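PDB 6SDU: type III effector NopAA from Sinorhizobium fredii USDA 257, which hydrolyses the plant cell-wall polysaccharide xyloglucan as a family 12 glycoside hydrolase associated with a symbiotic type III secretion system. Local coordinates for residues D63-N66 with I70-Y73; Q96-P99 with D105-Y108; M120-Y125 with G133-I138; P137-Y142 with G146-V151; V155-A160 with I176-T181. One frame throughout, in Å; residues are numbered along the deposited sequence.

In the fold
The five contacts follow the chain round a β-jelly roll and its sugar-binding cleft. Contacts 2 and 3, with centres about 10 Å apart, lie at the middle, joined by the backbone bond from Val106 N to Asn124 O (2.8 Å). Contact 3 holds five of the seven residues lining the sugar pocket, its Trp122 side chain about 4 Å from the bound glucose unit at nearest atoms. Contact 4 extends the same loop outward and shares Pro137 and Ile138 with it. Contact 5 continues the sheet beyond contact 3 through Leu178 N to Met120 O (2.7 Å). Contact 1 stands across the cleft, its centre about 25 Å from that of contact 5, and contributes Ile70 to the pocket.

Contact 1. Residues D63-N66 with I70-Y73; sequences DQPN and IKSY
With CG turned beside its own backbone N (chi1 -58°) and a second bend at chi2 (-54°), Gln64 is sharply bent, and its amide end lies against Lys71. The lysine is kinked in a like manner, at chi2 (-59°) and again near its tip, and the two chains run alongside each other, pointing contrary ways. The amide oxygen and the CB of Gln64 lie along the lysine methylenes, Gln64 OE1 3.5 Å from Lys71 CB and Gln64 CB 4.0 Å from Lys71 CG. No hydrogen bond joins the segments; the polar ends have partners outside them. Gln64 OE1 accepts from Gly46 N while its NE2 reaches Ser62 OG, a pairing that uses both halves of the amide and fixes which way it is flipped. Lys71 NZ bonds the backbone carbonyls of Thr67, Gly69 and Thr219. Three carbonyl oxygens suit the ammonium of a buried lysine, and probably help to stabilise its charge. Pro65 O is a looser neighbour, 3.6 Å from Lys71 NZ, and the Pro65 ring packs beside the aliphatic part of the lysine, Pro65 CG to Lys71 CE 4.4 Å. Neighbouring Ile70 touches the bound glucose. The arrangement belongs to the connection from strand 57-62 of one sheet to strand 72-83 of the other, a loop at the cleft rim of the β-jelly roll characteristic of family 12 glycoside hydrolases.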
# COMPACT_ATOMS: atom_id res chain seq x y z
N ASP A 63 16.65 6.55 2.23
CA ASP A 63 17.86 6.18 1.49
C ASP A 63 18.19 4.70 1.73
O ASP A 63 19.02 4.37 2.58
CB ASP A 63 19.03 7.09 1.96
CG ASP A 63 20.34 6.78 1.25
OD1 ASP A 63 20.38 5.86 0.42
OD2 ASP A 63 21.35 7.47 1.55
N GLN A 64 17.54 3.81 0.97
CA GLN A 64 17.70 2.36 1.11
C GLN A 64 18.63 1.80 0.03
O GLN A 64 18.60 2.27 -1.12
CB GLN A 64 16.34 1.68 1.04
CG GLN A 64 15.38 2.18 2.12
CD GLN A 64 15.97 2.06 3.52
OE1 GLN A 64 16.61 1.06 3.84
NE2 GLN A 64 15.73 3.07 4.37
N PRO A 65 19.51 0.85 0.37
CA PRO A 65 20.50 0.39 -0.62
C PRO A 65 19.88 -0.47 -1.71
O PRO A 65 18.80 -1.06 -1.57
CB PRO A 65 21.47 -0.44 0.23
CG PRO A 65 20.59 -1.02 1.31
CD PRO A 65 19.61 0.10 1.64
N ASN A 66 20.65 -0.57 -2.81
CA ASN A 66 20.28 -1.37 -3.98
C ASN A 66 20.53 -2.87 -3.73
O ASN A 66 21.43 -3.50 -4.31
CB ASN A 66 21.03 -0.91 -5.22
CG ASN A 66 20.37 -1.42 -6.47
OD1 ASN A 66 19.15 -1.50 -6.54
ND2 ASN A 66 21.17 -1.87 -7.43
N ILE A 70 12.17 -5.87 0.28
CA ILE A 70 11.56 -4.65 0.82
C ILE A 70 12.22 -4.29 2.15
O ILE A 70 12.35 -5.13 3.04
CB ILE A 70 10.04 -4.86 0.96
CG1 ILE A 70 9.43 -4.95 -0.43
CG2 ILE A 70 9.35 -3.72 1.69
CD1 ILE A 70 8.06 -5.40 -0.36
N LYS A 71 12.64 -3.02 2.28
CA LYS A 71 13.29 -2.57 3.51
C LYS A 71 12.35 -1.86 4.46
O LYS A 71 12.56 -1.92 5.67
CB LYS A 71 14.47 -1.61 3.22
CG LYS A 71 15.38 -2.02 2.09
CD LYS A 71 16.00 -3.37 2.36
CE LYS A 71 17.09 -3.65 1.34
NZ LYS A 71 16.63 -3.58 -0.09
N SER A 72 11.32 -1.19 3.95
CA SER A 72 10.51 -0.33 4.79
C SER A 72 9.13 -0.15 4.20
O SER A 72 8.90 -0.34 3.00
CB SER A 72 11.22 1.01 4.96
OG SER A 72 11.26 1.69 3.71
N TYR A 73 8.18 0.21 5.06
CA TYR A 73 6.84 0.60 4.65
C TYR A 73 6.37 1.75 5.53
O TYR A 73 5.53 1.56 6.42
CB TYR A 73 5.86 -0.57 4.70
CG TYR A 73 4.44 -0.26 4.18
CD1 TYR A 73 4.23 0.28 2.91
CD2 TYR A 73 3.31 -0.52 4.97
CE1 TYR A 73 2.94 0.56 2.43
CE2 TYR A 73 2.01 -0.25 4.50
CZ TYR A 73 1.83 0.29 3.25
OH TYR A 73 0.54 0.57 2.80

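Contact 2. Residues Q96-P99 with D105-Y108; sequences QEVP and DVAY
The backbones of Gln96-Pro99 and Asp105-Tyr108 share no hydrogen bond, and their closest CA atoms, Val98 CA and Val106 CA, are 8.7 Å apart; side chains make the contact. Val106 meets both partners with its two methyls. Its CG1, placed anti to the backbone N (chi1 179°), meets the carboxamide of Gln96 head-on, Val106 CG1 lying 3.5 Å from Gln96 OE1 and 3.8 Å from Gln96 NE2. The other methyl, Val106 CG2, lies against Val98 CG1 at 4.1 Å in ordinary apolar packing. A branched residue suits this place because one CB serves two neighbours at once. Gln96 would seem an odd choice beside a methyl group, yet its buried amide is satisfied: OE1 is bonded to Tyr214 OH and NE2 to Asn185 OD1. These bonds hold the amide at a definite rotation while its CD, OE1 and NE2 touch the valine methyl. Around the pair, Phe229, Tyr214 and Val216 also touch Val106, continuing the apolar layer. Strand 90-97 belongs to the six-stranded antiparallel sheet and strand 103-112 to the larger, cleft-forming one, and the side chains packed between them are those of a β-sandwich interior, here the β-jelly roll of glycoside hydrolase family 12.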
# COMPACT_ATOMS: atom_id res chain seq x y z
N GLN A 96 -0.25 12.59 -4.42
CA GLN A 96 1.14 12.39 -4.02
C GLN A 96 2.13 12.94 -5.05
O GLN A 96 1.80 13.19 -6.21
CB GLN A 96 1.43 10.90 -3.78
CG GLN A 96 1.44 10.07 -5.08
CD GLN A 96 0.80 8.72 -4.91
OE1 GLN A 96 0.23 8.42 -3.86
NE2 GLN A 96 0.90 7.88 -5.94
N GLU A 97 3.37 13.14 -4.59
CA GLU A 97 4.50 13.49 -5.44
C GLU A 97 5.60 12.45 -5.20
O GLU A 97 6.02 12.26 -4.06
CB GLU A 97 5.00 14.90 -5.12
CG GLU A 97 4.01 16.04 -5.38
CD GLU A 97 4.46 17.36 -4.73
OE1 GLU A 97 5.18 17.32 -3.71
OE2 GLU A 97 4.10 18.45 -5.24
N VAL A 98 6.06 11.81 -6.26
CA VAL A 98 6.94 10.65 -6.15
C VAL A 98 8.21 10.94 -6.93
O VAL A 98 8.22 11.81 -7.82
CB VAL A 98 6.25 9.36 -6.68
CG1 VAL A 98 4.99 9.02 -5.88
CG2 VAL A 98 5.90 9.53 -8.15
N PRO A 99 9.30 10.26 -6.62
CA PRO A 99 10.53 10.39 -7.40
C PRO A 99 10.38 9.55 -8.66
O PRO A 99 9.36 8.90 -8.88
CB PRO A 99 11.63 9.83 -6.48
CG PRO A 99 10.91 8.88 -5.60
CD PRO A 99 9.47 9.33 -5.48
N ASP A 105 6.97 0.75 -4.54
CA ASP A 105 5.59 0.76 -4.96
C ASP A 105 4.81 1.53 -3.91
O ASP A 105 5.00 1.33 -2.72
CB ASP A 105 5.05 -0.64 -5.17
CG ASP A 105 5.17 -1.52 -3.93
OD1 ASP A 105 4.20 -1.56 -3.12
OD2 ASP A 105 6.21 -2.20 -3.79
N VAL A 106 4.03 2.52 -4.35
CA VAL A 106 3.13 3.26 -3.49
C VAL A 106 1.84 2.45 -3.46
O VAL A 106 1.26 2.17 -4.52
CB VAL A 106 2.90 4.69 -4.04
CG1 VAL A 106 1.94 5.45 -3.16
CG2 VAL A 106 4.23 5.43 -4.12
N ALA A 107 1.38 2.05 -2.28
CA ALA A 107 0.23 1.14 -2.26
C ALA A 107 -0.68 1.36 -1.06
O ALA A 107 -0.23 1.72 0.03
CB ALA A 107 0.70 -0.33 -2.23
N TYR A 108 -1.98 1.07 -1.27
CA TYR A 108 -2.93 0.86 -0.20
C TYR A 108 -2.66 -0.52 0.40
O TYR A 108 -2.32 -1.46 -0.33
CB TYR A 108 -4.38 0.88 -0.71
CG TYR A 108 -4.95 2.26 -0.83
CD1 TYR A 108 -5.47 2.91 0.28
CD2 TYR A 108 -4.90 2.93 -2.04
CE1 TYR A 108 -5.97 4.19 0.18
CE2 TYR A 108 -5.41 4.22 -2.15
CZ TYR A 108 -5.92 4.85 -1.04
OH TYR A 108 -6.42 6.13 -1.12

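Contact 3. Residues M120-Y125 with G133-I138; sequences MLWTNY and GNVKPI
Trp122 presents the six-membered half of its indole to the loop Gly133-Ile138, and three successive residues meet it from different sides. Lys136 stands at the rim: its carbonyl O lies near the ring plane, 3.5 Å from Trp122 CH2, where the slightly positive ring hydrogens should suit an oxygen. Pro137 comes over one face, with CB 4.1 Å above the plane and displaced toward the rim. Val135 approaches obliquely, its CG2 being 4.1 Å from Trp122 CZ3. A broad, rigid indole can touch all three at once, and setting CG beside the backbone N (chi1 -66°) sends the ring out from the strand toward the loop. Further round the edge, Met120 SD and Tyr125 CD2 sit in the plane of the indole. The Lys136 side chain leaves its backbone on the side away from Trp122 and ties the loop to itself: Lys136 NZ bonds Gly133 O at 2.8 Å, nearly in line with the carbonyl bond. Gly133 suits its backbone conformation (phi 126°), having no CB to press on the carbonyl before it. Met120, Trp122, Lys136 and Pro137 all touch the bound glucose unit, making this a wall of the pocket. Strand 117-125 runs between strands 103-112 and 174-180, from which Ala107 and Leu179 touch Trp122, while Phe165 of strand 160-168 packs on Pro137.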
# COMPACT_ATOMS: atom_id res chain seq x y z
N MET A 120 -3.87 -5.33 -1.32
CA MET A 120 -2.98 -4.24 -1.73
C MET A 120 -3.50 -3.61 -3.01
O MET A 120 -3.95 -4.31 -3.92
CB MET A 120 -1.55 -4.73 -1.96
CG MET A 120 -0.86 -5.47 -0.80
SD MET A 120 0.94 -5.41 -0.97
CE MET A 120 1.23 -3.72 -0.45
N LEU A 121 -3.44 -2.29 -3.08
CA LEU A 121 -3.77 -1.55 -4.29
C LEU A 121 -2.57 -0.67 -4.61
O LEU A 121 -2.29 0.28 -3.88
CB LEU A 121 -5.04 -0.70 -4.13
CG LEU A 121 -6.22 -1.31 -3.34
CD1 LEU A 121 -7.31 -0.26 -3.11
CD2 LEU A 121 -6.78 -2.52 -4.07
N TRP A 122 -1.83 -1.02 -5.67
CA TRP A 122 -0.63 -0.28 -6.10
C TRP A 122 -1.04 0.86 -7.04
O TRP A 122 -1.49 0.61 -8.16
CB TRP A 122 0.35 -1.21 -6.80
CG TRP A 122 0.99 -2.31 -5.94
CD1 TRP A 122 0.49 -2.87 -4.79
CD2 TRP A 122 2.23 -2.99 -6.20
NE1 TRP A 122 1.35 -3.83 -4.31
CE2 TRP A 122 2.43 -3.93 -5.15
CE3 TRP A 122 3.21 -2.88 -7.21
CZ2 TRP A 122 3.56 -4.76 -5.08
CZ3 TRP A 122 4.35 -3.70 -7.14
CH2 TRP A 122 4.51 -4.63 -6.08
N THR A 123 -0.87 2.11 -6.60
CA THR A 123 -1.24 3.24 -7.45
C THR A 123 -0.11 3.70 -8.38
O THR A 123 -0.38 4.07 -9.52
CB THR A 123 -1.71 4.43 -6.60
OG1 THR A 123 -0.63 4.88 -5.76
CG2 THR A 123 -2.92 4.03 -5.77
N ASN A 124 1.13 3.75 -7.89
CA ASN A 124 2.28 4.14 -8.71
C ASN A 124 3.46 3.30 -8.22
O ASN A 124 3.58 3.05 -7.02
CB ASN A 124 2.60 5.65 -8.63
CG ASN A 124 3.48 6.15 -9.80
OD1 ASN A 124 3.90 5.38 -10.67
ND2 ASN A 124 3.76 7.44 -9.79
N TYR A 125 4.27 2.81 -9.15
CA TYR A 125 5.31 1.86 -8.79
C TYR A 125 6.38 1.88 -9.87
O TYR A 125 6.19 2.46 -10.94
CB TYR A 125 4.73 0.46 -8.55
CG TYR A 125 3.68 0.01 -9.58
CD1 TYR A 125 2.35 0.48 -9.52
CD2 TYR A 125 4.01 -0.90 -10.58
CE1 TYR A 125 1.40 0.07 -10.44
CE2 TYR A 125 3.06 -1.31 -11.50
CZ TYR A 125 1.77 -0.83 -11.44
OH TYR A 125 0.86 -1.25 -12.37
N GLY A 133 9.37 -6.22 -13.61
CA GLY A 133 10.05 -5.01 -13.19
C GLY A 133 10.92 -5.27 -11.98
O GLY A 133 11.03 -6.40 -11.49
N ASN A 134 11.58 -4.21 -11.50
CA ASN A 134 12.43 -4.34 -10.32
C ASN A 134 11.63 -4.49 -9.03
O ASN A 134 12.24 -4.67 -7.97
CB ASN A 134 13.44 -3.18 -10.24
CG ASN A 134 12.77 -1.81 -10.05
OD1 ASN A 134 11.55 -1.70 -9.91
ND2 ASN A 134 13.59 -0.76 -10.00
N VAL A 135 10.31 -4.27 -9.04
CA VAL A 135 9.43 -4.68 -7.94
C VAL A 135 8.34 -5.55 -8.55
O VAL A 135 7.98 -5.34 -9.71
CB VAL A 135 8.79 -3.52 -7.15
CG1 VAL A 135 9.79 -2.89 -6.20
CG2 VAL A 135 8.15 -2.50 -8.09
N LYS A 136 7.89 -6.55 -7.80
CA LYS A 136 6.85 -7.46 -8.27
C LYS A 136 5.85 -7.74 -7.16
O LYS A 136 6.20 -7.72 -5.97
CB LYS A 136 7.44 -8.79 -8.77
CG LYS A 136 8.42 -8.65 -9.93
CD LYS A 136 9.17 -9.95 -10.18
CE LYS A 136 10.23 -9.79 -11.31
NZ LYS A 136 11.48 -9.06 -10.92
N PRO A 137 4.58 -7.97 -7.49
CA PRO A 137 3.62 -8.29 -6.44
C PRO A 137 3.86 -9.68 -5.88
O PRO A 137 4.39 -10.57 -6.55
CB PRO A 137 2.27 -8.21 -7.15
CG PRO A 137 2.59 -8.46 -8.62
CD PRO A 137 3.96 -7.90 -8.83
N ILE A 138 3.40 -9.87 -4.64
CA ILE A 138 3.43 -11.19 -4.01
C ILE A 138 2.61 -12.13 -4.86
O ILE A 138 1.50 -11.79 -5.30
CB ILE A 138 2.86 -11.10 -2.59
CG1 ILE A 138 3.86 -10.46 -1.63
CG2 ILE A 138 2.44 -12.48 -2.09
CD1 ILE A 138 3.19 -10.00 -0.36

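Contact 4. Residues P137-Y142 with G146-V151; sequences PISYHY and GAAIPV
His141 O takes two hydrogen bonds, one from Ser139 OG at 2.8 Å and one across the contact from Ile149 N at 3.1 Å. The donors arrive from opposite faces of the carbonyl plane, and the Ile149 bond is nearly straight, with 164° at the hydrogen. Ser139 can reach this oxygen because its OG stands anti to the backbone N (chi1 -179°). A water then carries the link onward, donating to Ser139 OG at 2.9 Å and to Ile149 O at 2.6 Å. Beside this polar network lies Ala148, whose CB touches Ser139 CB at 3.7 Å and Pro137 CG at 4.0 Å, a methyl being small enough to lie close to both. The Tyr142 ring meets the Ala148 backbone obliquely, through CD1, and Tyr142 CA makes a C-H...O contact of 3.3 Å with Ala147 O. At the outer side, Ile149 brings CD1 against the backbone of Tyr142 and CB of His141. Tyr142 and Ala148 form a single β-bridge where the loop doubles back. With that one bridge and no regular strand, the two arms of this outer loop beside the pocket are joined by one backbone bond, a serine hydroxyl and a water, as well as by packing.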
# COMPACT_ATOMS: atom_id res chain seq x y z
N PRO A 137 4.58 -7.97 -7.49
CA PRO A 137 3.62 -8.29 -6.44
C PRO A 137 3.86 -9.68 -5.88
O PRO A 137 4.39 -10.57 -6.55
CB PRO A 137 2.27 -8.21 -7.15
CG PRO A 137 2.59 -8.46 -8.62
CD PRO A 137 3.96 -7.90 -8.83
N ILE A 138 3.40 -9.87 -4.64
CA ILE A 138 3.43 -11.19 -4.01
C ILE A 138 2.61 -12.13 -4.86
O ILE A 138 1.50 -11.79 -5.30
CB ILE A 138 2.86 -11.10 -2.59
CG1 ILE A 138 3.86 -10.46 -1.63
CG2 ILE A 138 2.44 -12.48 -2.09
CD1 ILE A 138 3.19 -10.00 -0.36
N SER A 139 3.18 -13.30 -5.16
CA SER A 139 2.55 -14.22 -6.09
C SER A 139 3.04 -15.64 -5.83
O SER A 139 4.22 -15.86 -5.53
CB SER A 139 2.82 -13.81 -7.55
OG SER A 139 2.19 -14.70 -8.46
N TYR A 140 2.13 -16.61 -6.03
CA TYR A 140 2.50 -18.03 -5.98
C TYR A 140 3.34 -18.42 -7.18
O TYR A 140 4.25 -19.24 -7.05
CB TYR A 140 1.25 -18.92 -5.98
CG TYR A 140 0.48 -18.97 -4.69
CD1 TYR A 140 1.09 -19.36 -3.51
CD2 TYR A 140 -0.87 -18.68 -4.67
CE1 TYR A 140 0.39 -19.39 -2.33
CE2 TYR A 140 -1.60 -18.74 -3.49
CZ TYR A 140 -0.97 -19.09 -2.32
OH TYR A 140 -1.68 -19.13 -1.14
N HIS A 141 3.00 -17.88 -8.36
CA HIS A 141 3.53 -18.32 -9.64
C HIS A 141 4.20 -17.19 -10.41
O HIS A 141 3.72 -16.05 -10.40
CB HIS A 141 2.40 -18.93 -10.47
CG HIS A 141 1.70 -20.03 -9.77
ND1 HIS A 141 2.33 -21.21 -9.44
CD2 HIS A 141 0.43 -20.14 -9.31
CE1 HIS A 141 1.48 -22.00 -8.81
NE2 HIS A 141 0.32 -21.38 -8.72
N TYR A 142 5.29 -17.55 -11.11
CA TYR A 142 6.07 -16.64 -11.93
C TYR A 142 6.28 -17.23 -13.31
O TYR A 142 6.32 -18.45 -13.49
CB TYR A 142 7.44 -16.33 -11.30
CG TYR A 142 7.31 -15.73 -9.92
CD1 TYR A 142 7.18 -14.36 -9.75
CD2 TYR A 142 7.30 -16.55 -8.80
CE1 TYR A 142 7.05 -13.81 -8.48
CE2 TYR A 142 7.16 -16.01 -7.52
CZ TYR A 142 7.04 -14.65 -7.36
OH TYR A 142 6.91 -14.12 -6.09
N GLY A 146 10.52 -14.32 -15.09
CA GLY A 146 10.42 -13.88 -13.71
C GLY A 146 9.30 -12.93 -13.39
O GLY A 146 9.15 -12.57 -12.22
N ALA A 147 8.40 -12.65 -14.33
CA ALA A 147 7.27 -11.78 -14.03
C ALA A 147 6.22 -12.57 -13.25
O ALA A 147 5.98 -13.74 -13.53
CB ALA A 147 6.64 -11.26 -15.33
N ALA A 148 5.61 -11.94 -12.24
CA ALA A 148 4.51 -12.59 -11.53
C ALA A 148 3.36 -12.80 -12.51
O ALA A 148 3.16 -11.99 -13.41
CB ALA A 148 4.04 -11.74 -10.34
N ILE A 149 2.65 -13.90 -12.36
CA ILE A 149 1.54 -14.24 -13.27
C ILE A 149 0.24 -13.74 -12.67
O ILE A 149 -0.18 -14.22 -11.60
CB ILE A 149 1.46 -15.75 -13.53
CG1 ILE A 149 2.76 -16.26 -14.16
CG2 ILE A 149 0.22 -16.04 -14.43
CD1 ILE A 149 2.89 -17.77 -14.16
N PRO A 150 -0.47 -12.83 -13.35
CA PRO A 150 -1.76 -12.35 -12.85
C PRO A 150 -2.80 -13.46 -12.86
O PRO A 150 -2.81 -14.33 -13.74
CB PRO A 150 -2.17 -11.25 -13.85
CG PRO A 150 -0.99 -11.02 -14.73
CD PRO A 150 -0.07 -12.20 -14.62
N VAL A 151 -3.68 -13.43 -11.87
CA VAL A 151 -4.81 -14.36 -11.84
C VAL A 151 -6.02 -13.79 -12.60
O VAL A 151 -6.85 -14.56 -13.09
CB VAL A 151 -5.17 -14.74 -10.40
CG1 VAL A 151 -3.99 -15.48 -9.76
CG2 VAL A 151 -5.55 -13.52 -9.58
O HOH W 1 -0.40 -13.66 -9.05

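Contact 5. Residues V155-A160 with I176-T181; sequences VNVGGA and ISLLRT
Apolar contact is made by Val157 and Leu178: Val157 CG1 meets Leu178 CD2 at 4.2 Å. Branched aliphatic residues fit here, since both also rest on Ile194 of helix 191-200, and Trp197 of that helix also touches Val157. The second interaction sets a methyl against a flat cation: Ala160 CB lies over one face of the Arg180 guanidinium, 3.7 Å from Arg180 NH1 and 4.1 Å from Arg180 CZ. A bend at chi3 (79°) carries the guanidinium there, while NE donates to Ser182 O. The third group is internal to Val155-Ala160, where a type I' turn reverses the chain. Val157 N bonds Ala160 O at 3.0 Å and Ala160 N returns the bond to Val157 O at 3.2 Å, the reciprocal pair of a tight two-residue β-hairpin. Gly158 and Gly159 suit its corners, both having positive phi. Val157 reaches Leu178 across strand 160-168, whose first residue is Ala160; Trp162 of that strand touches Leu178 and Arg180. No hydrogen bond crosses between the segments: the hairpin is held by its own backbone, and between these two segments contact is by dispersion and by a methyl on the face of one planar cation.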
# COMPACT_ATOMS: atom_id res chain seq x y z
N VAL A 155 -9.18 -5.87 -14.86
CA VAL A 155 -10.41 -5.86 -14.08
C VAL A 155 -10.78 -4.41 -13.80
O VAL A 155 -9.97 -3.64 -13.29
CB VAL A 155 -10.24 -6.65 -12.78
CG1 VAL A 155 -11.52 -6.59 -11.95
CG2 VAL A 155 -9.83 -8.07 -13.09
N ASN A 156 -12.01 -4.03 -14.15
CA ASN A 156 -12.49 -2.68 -13.89
C ASN A 156 -13.36 -2.74 -12.65
O ASN A 156 -14.46 -3.29 -12.69
CB ASN A 156 -13.25 -2.11 -15.08
CG ASN A 156 -13.45 -0.61 -14.95
OD1 ASN A 156 -14.23 -0.15 -14.12
ND2 ASN A 156 -12.72 0.15 -15.76
N VAL A 157 -12.85 -2.22 -11.54
CA VAL A 157 -13.55 -2.21 -10.26
C VAL A 157 -13.12 -0.98 -9.47
O VAL A 157 -12.01 -0.46 -9.65
CB VAL A 157 -13.30 -3.50 -9.45
CG1 VAL A 157 -11.89 -3.52 -8.89
CG2 VAL A 157 -14.32 -3.66 -8.35
N GLY A 158 -14.01 -0.50 -8.61
CA GLY A 158 -13.71 0.58 -7.69
C GLY A 158 -13.11 1.85 -8.27
O GLY A 158 -12.36 2.56 -7.60
N GLY A 159 -13.48 2.16 -9.52
CA GLY A 159 -13.07 3.38 -10.17
C GLY A 159 -11.82 3.32 -11.00
O GLY A 159 -11.29 4.39 -11.35
N ALA A 160 -11.31 2.13 -11.32
CA ALA A 160 -10.08 2.01 -12.09
C ALA A 160 -9.98 0.61 -12.68
O ALA A 160 -10.79 -0.26 -12.36
CB ALA A 160 -8.85 2.34 -11.25
N ILE A 176 -3.86 -10.51 -1.73
CA ILE A 176 -4.45 -10.19 -3.03
C ILE A 176 -3.97 -8.78 -3.37
O ILE A 176 -4.22 -7.83 -2.62
CB ILE A 176 -5.99 -10.26 -2.99
CG1 ILE A 176 -6.49 -11.59 -2.42
CG2 ILE A 176 -6.57 -10.06 -4.38
CD1 ILE A 176 -6.25 -12.75 -3.35
N SER A 177 -3.28 -8.64 -4.51
CA SER A 177 -2.70 -7.36 -4.92
C SER A 177 -3.30 -6.89 -6.25
O SER A 177 -3.34 -7.66 -7.21
CB SER A 177 -1.19 -7.46 -5.08
OG SER A 177 -0.60 -7.97 -3.91
N LEU A 178 -3.74 -5.64 -6.29
CA LEU A 178 -4.24 -5.04 -7.52
C LEU A 178 -3.25 -3.96 -7.96
O LEU A 178 -2.97 -3.03 -7.20
CB LEU A 178 -5.64 -4.45 -7.32
CG LEU A 178 -6.77 -5.48 -7.31
CD1 LEU A 178 -6.74 -6.33 -6.07
CD2 LEU A 178 -8.13 -4.78 -7.46
N LEU A 179 -2.73 -4.09 -9.17
CA LEU A 179 -1.79 -3.12 -9.74
C LEU A 179 -2.56 -2.32 -10.78
O LEU A 179 -3.13 -2.90 -11.71
CB LEU A 179 -0.59 -3.82 -10.39
CG LEU A 179 0.61 -4.15 -9.51
CD1 LEU A 179 0.23 -5.03 -8.34
CD2 LEU A 179 1.72 -4.83 -10.36
N ARG A 180 -2.61 -1.00 -10.62
CA ARG A 180 -3.33 -0.18 -11.58
C ARG A 180 -2.68 -0.30 -12.95
O ARG A 180 -1.47 -0.12 -13.10
CB ARG A 180 -3.34 1.28 -11.14
CG ARG A 180 -4.71 1.75 -10.69
CD ARG A 180 -4.74 3.22 -10.48
NE ARG A 180 -4.87 3.89 -11.76
CZ ARG A 180 -5.75 4.84 -12.01
NH1 ARG A 180 -6.59 5.24 -11.07
NH2 ARG A 180 -5.79 5.39 -13.21
N THR A 181 -3.51 -0.60 -13.97
CA THR A 181 -2.98 -0.73 -15.33
C THR A 181 -2.46 0.59 -15.85
O THR A 181 -1.61 0.60 -16.75
CB THR A 181 -4.05 -1.30 -16.27
OG1 THR A 181 -5.20 -0.44 -16.30
CG2 THR A 181 -4.44 -2.70 -15.81